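Local coordinates for protein autolysin E (Staphylococcus aureus, PDB 4PI8) that probably cleaves the glycan strands of bacterial cell-wall peptidoglycan as a glycosidase, binding a NAG-NAM disaccharide in its pocket, at residues L101-L106 and K206-S211; A42-I47 and M182-E187; T26-G31 and A201-K206. The protein carries 1 engineered substitution. All coordinates share one frame; numbering follows the deposited sequence. Where two conformers were deposited one is given.

Contact 1. Residues L101-L106 and K206-S211; sequences LVSHAL and KLMDKS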
loop_
_atom_site.group_PDB
_atom_site.type_symbol
_atom_site.label_atom_id
_atom_site.label_comp_id
_atom_site.label_asym_id
_atom_site.label_seq_id
_atom_site.Cartn_x
_atom_site.Cartn_y
_atom_site.Cartn_z
ATOM N N LEU A 101 -5.679 4.814 -2.749
ATOM C CA LEU A 101 -4.461 5.094 -3.478
ATOM C C LEU A 101 -3.740 6.317 -2.894
ATOM O O LEU A 101 -2.504 6.292 -2.676
ATOM C CB LEU A 101 -4.742 5.312 -4.958
ATOM C CG LEU A 101 -3.605 5.150 -5.923
ATOM C CD1 LEU A 101 -2.985 3.761 -5.901
ATOM C CD2 LEU A 101 -4.128 5.523 -7.298
ATOM N N VAL A 102 -4.481 7.373 -2.622
ATOM C CA VAL A 102 -3.940 8.570 -2.013
ATOM C C VAL A 102 -3.373 8.215 -0.672
ATOM O O VAL A 102 -2.276 8.664 -0.295
ATOM C CB VAL A 102 -5.013 9.676 -1.901
ATOM C CG1 VAL A 102 -4.560 10.760 -0.932
ATOM C CG2 VAL A 102 -5.324 10.243 -3.321
ATOM N N SER A 103 -4.168 7.503 0.172
ATOM C CA SER A 103 -3.722 7.179 1.515
ATOM C C SER A 103 -2.453 6.368 1.532
ATOM O O SER A 103 -1.539 6.608 2.343
ATOM C CB SER A 103 -4.854 6.489 2.327
ATOM O OG SER A 103 -6.032 7.300 2.375
ATOM N N HIS A 104 -2.351 5.373 0.676
ATOM C CA HIS A 104 -1.154 4.570 0.527
ATOM C C HIS A 104 0.010 5.471 0.157
ATOM O O HIS A 104 1.089 5.379 0.783
ATOM C CB HIS A 104 -1.428 3.456 -0.466
ATOM C CG HIS A 104 -0.334 2.446 -0.592
ATOM N ND1 HIS A 104 -0.499 1.286 -1.290
ATOM C CD2 HIS A 104 0.947 2.457 -0.135
ATOM C CE1 HIS A 104 0.613 0.595 -1.238
ATOM N NE2 HIS A 104 1.507 1.277 -0.550
ATOM N N ALA A 105 -0.141 6.306 -0.862
ATOM C CA ALA A 105 0.965 7.192 -1.277
ATOM C C ALA A 105 1.367 8.066 -0.152
ATOM O O ALA A 105 2.614 8.310 -0.005
ATOM C CB ALA A 105 0.552 8.010 -2.484
ATOM N N LEU A 106 0.454 8.592 0.641
ATOM C CA LEU A 106 0.824 9.483 1.751
ATOM C C LEU A 106 1.636 8.730 2.795
ATOM O O LEU A 106 2.644 9.259 3.299
ATOM C CB LEU A 106 -0.397 10.099 2.369
ATOM C CG LEU A 106 -1.148 11.096 1.495
ATOM C CD1 LEU A 106 -2.488 11.520 2.101
ATOM C CD2 LEU A 106 -0.258 12.330 1.196
ATOM N N LYS A 206 -6.191 4.258 8.668
ATOM C CA LYS A 206 -6.519 5.443 9.479
ATOM C C LYS A 206 -6.755 6.632 8.576
ATOM O O LYS A 206 -7.722 7.398 8.727
ATOM C CB LYS A 206 -5.402 5.722 10.447
ATOM C CG LYS A 206 -5.745 6.906 11.349
ATOM C CD LYS A 206 -4.711 7.169 12.433
ATOM C CE LYS A 206 -3.398 7.656 11.860
ATOM N NZ LYS A 206 -3.470 8.974 11.175
ATOM N N LEU A 207 -5.890 6.836 7.605
ATOM C CA LEU A 207 -6.070 7.927 6.664
ATOM C C LEU A 207 -7.291 7.736 5.810
ATOM O O LEU A 207 -8.021 8.695 5.523
ATOM C CB LEU A 207 -4.842 8.120 5.764
ATOM C CG LEU A 207 -3.539 8.458 6.477
ATOM C CD1 LEU A 207 -2.480 8.756 5.428
ATOM C CD2 LEU A 207 -3.705 9.654 7.430
ATOM N N MET A 208 -7.567 6.510 5.373
ATOM C CA MET A 208 -8.737 6.260 4.599
ATOM C C MET A 208 -9.988 6.609 5.365
ATOM O O MET A 208 -10.898 7.212 4.808
ATOM C CB MET A 208 -8.856 4.790 4.182
ATOM C CG MET A 208 -7.822 4.412 3.130
ATOM S SD MET A 208 -7.885 2.653 2.682
ATOM C CE MET A 208 -9.442 2.607 1.933
ATOM N N ASP A 209 -10.032 6.203 6.631
ATOM C CA ASP A 209 -11.252 6.463 7.405
ATOM C C ASP A 209 -11.473 7.979 7.547
ATOM O O ASP A 209 -12.626 8.430 7.431
ATOM C CB ASP A 209 -11.148 5.799 8.769
ATOM C CG ASP A 209 -12.507 5.391 9.318
ATOM O OD1 ASP A 209 -13.509 5.272 8.592
ATOM O OD2 ASP A 209 -12.506 5.105 10.523
ATOM N N LYS A 210 -10.408 8.712 7.812
ATOM C CA LYS A 210 -10.541 10.163 7.921
ATOM C C LYS A 210 -11.119 10.733 6.612
ATOM O O LYS A 210 -12.010 11.594 6.612
ATOM C CB LYS A 210 -9.202 10.771 8.284
ATOM C CG LYS A 210 -9.213 12.163 8.867
ATOM C CD LYS A 210 -7.793 12.551 9.285
ATOM C CE LYS A 210 -7.550 12.259 10.732
ATOM N NZ LYS A 210 -6.272 12.871 11.170
ATOM N N SER A 211 -10.608 10.286 5.459
ATOM C CA SER A 211 -11.062 10.839 4.192
ATOM C C SER A 211 -12.499 10.421 3.900
ATOM O O SER A 211 -13.295 11.221 3.363
ATOM C CB SER A 211 -10.131 10.372 3.087
ATOM O OG SER A 211 -8.843 10.823 3.283
HETATM O O HOH W 1 -6.288 10.207 2.555
#
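Ser103 and Leu207 mark the crossing of helix 101-106 and helix 206-211, their CA atoms 5.7 Å apart where the two axes come within 8.9 Å and run at 136° between their N-to-C directions. The CB of Ser103 points at the partner helix, and its OG enters between Leu207 and Met208, reaching Leu207 CB at 3.7 Å and Met208 CG at 3.5 Å. Met208 N lies close to the same hydroxyl, but at an angle too poor for a hydrogen bond. Leu207 packs beside the serine. With CG anti to its carbonyl carbon (chi1 -61°), it lays CD1 against Leu106 CB and the carbonyl O of Ser103, Leu207 CD1 being 3.9 Å from each. Ser103 OG is tied to Ile99 O one helical turn earlier. Ser103 OG also accepts a hydrogen bond from a water at 2.9 Å, and that water sits 2.7 Å from Ser211 OG, one turn beyond Leu207, so the solvent molecule bridges the two helices. Val70, Leu73 and Leu74 of helix 67-74 pack on Val102 and Ser211, placing the crossing inside the helical body of this lysozyme-clan domain. The buried hydroxyl of Ser103 is thus engaged by a carbonyl of its own helix, Ile99 O, and by the bridging water, so that the direct contact across the crossing stays one of van der Waals packing and its polar link is indirect.

Contact 2. Residues A42-I47 and M182-E187; sequences AKAMTI and MRWNPE
Met45 and Ala44, in the last turn of helix 38-45, close on the indole of Trp184, with Met45 supplying most of the contact. Its CB makes the close, centred approach, standing 3.6 Å from the centroid of the six-membered ring of Trp184, only 10° off the normal, which makes a CH-pi contact. CG takes the crowded position between the backbone N and the carbonyl carbon (chi1 64°), and with an extended chi2 this puts the sulfur beside the ring: Met45 SD lies 4.8 Å from the same Trp184 centroid, 32° off the normal. This is a longer, oblique Met-aromatic contact that accompanies the CB one, and the bend at chi3 only turns CE. Ala44 adds its methyl obliquely, with CB 3.9 Å from Trp184 CZ2. The indole is therefore sandwiched: the face opposite Met45 is met by the guanidinium of the preceding residue, Arg183 NH1 lying 3.4 Å above the Trp184 ring plane toward its rim. That guanidinium is itself anchored, NE to Asp197 O and NH2 to Gln25 OE1. Helix 38-45 thereby packs on the end of helix 179-184, which belongs to the lysozyme-clan glucosaminidase family region, and the tryptophan lies about 8 Å from the bound NAG without being one of the residues that line its pocket. Just past the indole, Asn185 leaves helical geometry with positive phi, and its ND2 bonds to the O of the pocket residue Gln191. On the other segment, Thr46 OG1 donates to Ala42 O at 2.8 Å, while Met45 O is hydrogen-bonded to the hydroxyl of Tyr180, whose ring also meets that of Trp184.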
loop_
_atom_site.group_PDB
_atom_site.type_symbol
_atom_site.label_atom_id
_atom_site.label_comp_id
_atom_site.label_asym_id
_atom_site.label_seq_id
_atom_site.Cartn_x
_atom_site.Cartn_y
_atom_site.Cartn_z
ATOM N N ALA A 42 2.023 -12.045 15.972
ATOM C CA ALA A 42 0.759 -12.676 16.195
ATOM C C ALA A 42 -0.371 -11.698 16.531
ATOM O O ALA A 42 -1.489 -11.850 16.072
ATOM C CB ALA A 42 0.869 -13.765 17.281
ATOM N N LYS A 43 -0.071 -10.726 17.411
ATOM C CA LYS A 43 -1.063 -9.753 17.809
ATOM C C LYS A 43 -1.560 -8.912 16.590
ATOM O O LYS A 43 -2.747 -8.677 16.393
ATOM C CB LYS A 43 -0.475 -8.822 18.898
ATOM C CG LYS A 43 -1.464 -7.757 19.353
ATOM C CD LYS A 43 -0.906 -6.779 20.377
ATOM C CE LYS A 43 -1.778 -5.530 20.369
ATOM N NZ LYS A 43 -1.457 -4.604 21.489
ATOM N N ALA A 44 -0.572 -8.518 15.801
ATOM C CA ALA A 44 -0.784 -7.625 14.640
ATOM C C ALA A 44 -1.677 -8.257 13.583
ATOM O O ALA A 44 -2.517 -7.588 12.981
ATOM C CB ALA A 44 0.516 -7.198 14.011
ATOM N N MET A 45 -1.568 -9.580 13.410
ATOM C CA MET A 45 -2.346 -10.287 12.408
ATOM C C MET A 45 -3.689 -10.779 12.927
ATOM O O MET A 45 -4.531 -11.288 12.175
ATOM C CB MET A 45 -1.498 -11.385 11.687
ATOM C CG MET A 45 -1.074 -12.446 12.631
ATOM S SD MET A 45 0.052 -13.639 11.887
ATOM C CE MET A 45 -1.103 -14.559 10.913
ATOM N N THR A 46 -3.965 -10.611 14.231
ATOM C CA THR A 46 -5.246 -11.014 14.782
ATOM C C THR A 46 -6.394 -10.206 14.199
ATOM O O THR A 46 -6.295 -8.983 14.038
ATOM C CB THR A 46 -5.218 -10.933 16.343
ATOM O OG1 THR A 46 -4.153 -11.751 16.828
ATOM C CG2 THR A 46 -6.473 -11.393 16.923
ATOM N N ILE A 47 -7.457 -10.887 13.857
ATOM C CA ILE A 47 -8.597 -10.246 13.236
ATOM C C ILE A 47 -9.421 -9.627 14.338
ATOM O O ILE A 47 -9.852 -10.338 15.243
ATOM C CB ILE A 47 -9.554 -11.210 12.509
ATOM C CG1 ILE A 47 -8.865 -12.121 11.477
ATOM C CG2 ILE A 47 -10.680 -10.422 11.870
ATOM C CD1 ILE A 47 -8.361 -11.421 10.247
ATOM N N MET A 182 -3.503 -7.855 1.471
ATOM C CA MET A 182 -2.243 -7.379 0.881
ATOM C C MET A 182 -1.106 -7.584 1.867
ATOM O O MET A 182 0.037 -7.890 1.448
ATOM C CB MET A 182 -2.369 -5.900 0.491
ATOM C CG MET A 182 -3.280 -5.674 -0.694
ATOM S SD MET A 182 -3.534 -3.931 -1.089
ATOM C CE MET A 182 -1.945 -3.534 -1.825
ATOM N N ARG A 183 -1.363 -7.365 3.159
ATOM C CA ARG A 183 -0.330 -7.431 4.157
ATOM C C ARG A 183 -0.003 -8.861 4.637
ATOM O O ARG A 183 1.148 -9.162 4.927
ATOM C CB ARG A 183 -0.687 -6.547 5.355
ATOM C CG ARG A 183 0.299 -6.579 6.493
ATOM C CD ARG A 183 1.718 -6.153 6.101
ATOM N NE ARG A 183 2.664 -6.251 7.219
ATOM C CZ ARG A 183 3.285 -7.363 7.588
ATOM N NH1 ARG A 183 3.002 -8.522 7.010
ATOM N NH2 ARG A 183 4.167 -7.311 8.582
ATOM N N TRP A 184 -1.038 -9.683 4.817
ATOM C CA TRP A 184 -0.886 -10.946 5.508
ATOM C C TRP A 184 -1.250 -12.155 4.622
ATOM O O TRP A 184 -1.129 -13.287 5.088
ATOM C CB TRP A 184 -1.736 -10.963 6.792
ATOM C CG TRP A 184 -1.394 -9.907 7.793
ATOM C CD1 TRP A 184 -2.139 -8.820 8.100
ATOM C CD2 TRP A 184 -0.238 -9.860 8.630
ATOM N NE1 TRP A 184 -1.471 -8.088 9.020
ATOM C CE2 TRP A 184 -0.313 -8.688 9.385
ATOM C CE3 TRP A 184 0.888 -10.694 8.806
ATOM C CZ2 TRP A 184 0.659 -8.331 10.306
ATOM C CZ3 TRP A 184 1.830 -10.341 9.737
ATOM C CH2 TRP A 184 1.703 -9.142 10.466
ATOM N N ASN A 185 -1.642 -11.937 3.394
ATOM C CA ASN A 185 -1.976 -12.993 2.434
ATOM C C ASN A 185 -2.468 -14.269 3.065
ATOM O O ASN A 185 -1.834 -15.325 2.950
ATOM C CB ASN A 185 -0.774 -13.246 1.518
ATOM C CG ASN A 185 -1.155 -13.940 0.216
ATOM O OD1 ASN A 185 -2.327 -14.094 -0.118
ATOM N ND2 ASN A 185 -0.116 -14.274 -0.568
ATOM N N PRO A 186 -3.601 -14.246 3.730
ATOM C CA PRO A 186 -4.063 -15.430 4.462
ATOM C C PRO A 186 -4.298 -16.629 3.550
ATOM O O PRO A 186 -4.238 -17.796 4.078
ATOM C CB PRO A 186 -5.344 -14.975 5.128
ATOM C CG PRO A 186 -5.698 -13.687 4.519
ATOM C CD PRO A 186 -4.445 -13.079 4.005
ATOM N N GLU A 187 -4.537 -16.471 2.279
ATOM C CA GLU A 187 -4.701 -17.605 1.355
ATOM C C GLU A 187 -3.399 -18.340 1.224
ATOM O O GLU A 187 -3.401 -19.587 1.040
ATOM C CB GLU A 187 -5.155 -17.112 0.010
ATOM C CG GLU A 187 -5.584 -18.178 -0.997
ATOM C CD GLU A 187 -6.213 -17.611 -2.261
ATOM O OE1 GLU A 187 -6.338 -16.380 -2.479
ATOM O OE2 GLU A 187 -6.716 -18.455 -3.076
#

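Contact 3. Residues T26-G31 and A201-K206; sequences TKEEDG and ADKIAK
Lys203 NZ is gripped by two carboxylates, Glu28 across this contact and Asp197 from the loop before the helix. Lys203 NZ donates to Glu28 OE1 at 3.2 Å, a salt bridge that meets the oxygen from above the carboxylate plane, 45° out of it. The second ion pair, with Asp197 OD2, is the stronger polar partner of the lysine, so Glu28 acts as an additional anchor. Reaching Glu28 takes the full length of both side chains, because the nearest backbones, Glu28 and Lys203, have CA atoms 11.6 Å apart. Lys203 leaves the helix with CG anti to its carbonyl carbon (chi1 -64°) and stays extended to the ammonium. Glu28 is extended beyond CG as well, and the two chains cross obliquely, so that apart from the charged ends only Lys203 CE comes near, 4.0 Å from Glu28 OE1. The small interface, 58 Å² summed over both sides, fits a point contact between charges. Two acidic groups around one ammonium would be expected to favour its protonated form. Glu28 is exposed and touches a crystal neighbour, so its exact rotamer may owe something to the lattice. Phe33 of strand 32-35 packs against both Glu28 and Lys203, adding an apolar surface next to the bridge. The strand 26-29, half of a two-stranded antiparallel hairpin with 32-35, is also joined through Thr26 to the backbone of Ser196 and Ile198, while in helix 200-215 Ile204 packs on helix 98-108 and Ala201 on Leu179 of helix 179-184, leaving Lys203 to span from helix to hairpin.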
loop_
_atom_site.group_PDB
_atom_site.type_symbol
_atom_site.label_atom_id
_atom_site.label_comp_id
_atom_site.label_asym_id
_atom_site.label_seq_id
_atom_site.Cartn_x
_atom_site.Cartn_y
_atom_site.Cartn_z
ATOM N N THR A 26 8.544 -6.014 10.791
ATOM C CA THR A 26 9.136 -4.870 11.497
ATOM C C THR A 26 8.073 -4.048 12.216
ATOM O O THR A 26 6.854 -4.151 11.975
ATOM C CB THR A 26 9.888 -3.984 10.533
ATOM O OG1 THR A 26 8.996 -3.489 9.527
ATOM C CG2 THR A 26 11.030 -4.712 9.845
ATOM N N LYS A 27 8.562 -3.218 13.151
ATOM C CA LYS A 27 7.707 -2.343 13.961
ATOM C C LYS A 27 8.475 -1.048 14.234
ATOM O O LYS A 27 9.689 -1.087 14.326
ATOM C CB LYS A 27 7.379 -3.072 15.265
ATOM C CG LYS A 27 6.840 -2.292 16.430
ATOM C CD LYS A 27 7.307 -2.929 17.741
ATOM C CE LYS A 27 7.168 -1.955 18.907
ATOM N NZ LYS A 27 5.826 -1.299 18.925
ATOM N N GLU A 28 7.763 0.077 14.291
ATOM C CA GLU A 28 8.387 1.377 14.630
ATOM C C GLU A 28 8.489 1.526 16.136
ATOM O O GLU A 28 7.478 1.384 16.851
ATOM C CB GLU A 28 7.558 2.519 14.013
ATOM C CG GLU A 28 8.364 3.762 13.627
ATOM C CD GLU A 28 7.690 4.543 12.501
ATOM O OE1 GLU A 28 6.439 4.469 12.393
ATOM O OE2 GLU A 28 8.402 5.208 11.714
ATOM N N GLU A 29 9.715 1.755 16.602
ATOM C CA GLU A 29 10.039 1.869 18.012
ATOM C C GLU A 29 11.222 2.867 18.235
ATOM O O GLU A 29 12.212 2.839 17.496
ATOM C CB GLU A 29 10.393 0.489 18.543
ATOM C CG GLU A 29 10.358 0.385 20.058
ATOM C CD GLU A 29 10.383 -1.048 20.549
ATOM O OE1 GLU A 29 10.254 -1.983 19.720
ATOM O OE2 GLU A 29 10.524 -1.232 21.775
ATOM N N ASP A 30 11.113 3.733 19.254
ATOM C CA ASP A 30 12.106 4.810 19.526
ATOM C C ASP A 30 12.497 5.588 18.255
ATOM O O ASP A 30 13.688 5.818 18.010
ATOM C CB ASP A 30 13.411 4.255 20.166
ATOM C CG ASP A 30 13.164 3.388 21.404
ATOM O OD1 ASP A 30 12.286 3.721 22.238
ATOM O OD2 ASP A 30 13.873 2.364 21.541
ATOM N N GLY A 31 11.520 5.913 17.411
ATOM C CA GLY A 31 11.764 6.626 16.166
ATOM C C GLY A 31 12.361 5.876 14.958
ATOM O O GLY A 31 12.672 6.504 13.929
ATOM N N ALA A 201 -1.049 -1.789 7.386
ATOM C CA ALA A 201 -2.477 -1.661 7.053
ATOM C C ALA A 201 -3.160 -0.674 7.952
ATOM O O ALA A 201 -4.063 0.081 7.512
ATOM C CB ALA A 201 -3.136 -3.015 7.097
ATOM N N ASP A 202 -2.815 -0.660 9.227
ATOM C CA ASP A 202 -3.475 0.287 10.140
ATOM C C ASP A 202 -3.170 1.715 9.738
ATOM O O ASP A 202 -4.070 2.565 9.846
ATOM C CB ASP A 202 -2.954 0.038 11.562
ATOM C CG ASP A 202 -3.190 -1.366 11.988
ATOM O OD1 ASP A 202 -4.334 -1.703 12.306
ATOM O OD2 ASP A 202 -2.265 -2.171 11.909
ATOM N N LYS A 203 -1.964 2.008 9.348
ATOM C CA LYS A 203 -1.593 3.383 8.989
ATOM C C LYS A 203 -2.394 3.842 7.764
ATOM O O LYS A 203 -2.944 4.976 7.739
ATOM C CB LYS A 203 -0.133 3.534 8.718
ATOM C CG LYS A 203 0.722 3.250 9.959
ATOM C CD LYS A 203 2.211 3.129 9.612
ATOM C CE LYS A 203 3.061 3.000 10.881
ATOM N NZ LYS A 203 4.475 2.797 10.545
ATOM N N ILE A 204 -2.513 3.024 6.754
ATOM C CA ILE A 204 -3.248 3.409 5.544
ATOM C C ILE A 204 -4.723 3.511 5.888
ATOM O O ILE A 204 -5.418 4.454 5.476
ATOM C CB ILE A 204 -2.959 2.382 4.395
ATOM C CG1 ILE A 204 -1.484 2.417 4.040
ATOM C CG2 ILE A 204 -3.814 2.729 3.200
ATOM C CD1 ILE A 204 -1.073 1.357 3.075
ATOM N N ALA A 205 -5.239 2.544 6.632
ATOM C CA ALA A 205 -6.691 2.518 7.017
ATOM C C ALA A 205 -7.082 3.775 7.813
ATOM O O ALA A 205 -8.204 4.282 7.615
ATOM C CB ALA A 205 -7.016 1.257 7.828
ATOM N N LYS A 206 -6.191 4.258 8.668
ATOM C CA LYS A 206 -6.519 5.443 9.479
ATOM C C LYS A 206 -6.755 6.632 8.576
ATOM O O LYS A 206 -7.722 7.398 8.727
ATOM C CB LYS A 206 -5.402 5.722 10.447
ATOM C CG LYS A 206 -5.745 6.906 11.349
ATOM C CD LYS A 206 -4.711 7.169 12.433
ATOM C CE LYS A 206 -3.398 7.656 11.860
ATOM N NZ LYS A 206 -3.470 8.974 11.175
#

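How the contacts relate
Contacts 1 and 3 occupy consecutive turns of helix 200-215 and share Lys206. Their centres are 13 Å apart, and they touch where Ser103 CB lies 3.8 Å from Ile204 O. Contact 2 touches neither, its nearest atoms about 5 Å from each and its centre 20 Å from that of contact 1 and 14 Å from that of contact 3, yet Asp197 connects it to contact 3: its backbone O holds Arg183 and its carboxylate holds Lys203. None of the segments contributes a residue to the glycan pocket. Trp184 in contact 2 is about 8 Å from NAG, Lys203 in contact 3 about 12 Å from AMU, and contact 1 is second-shell through His104, which packs against the pocket residue Tyr194.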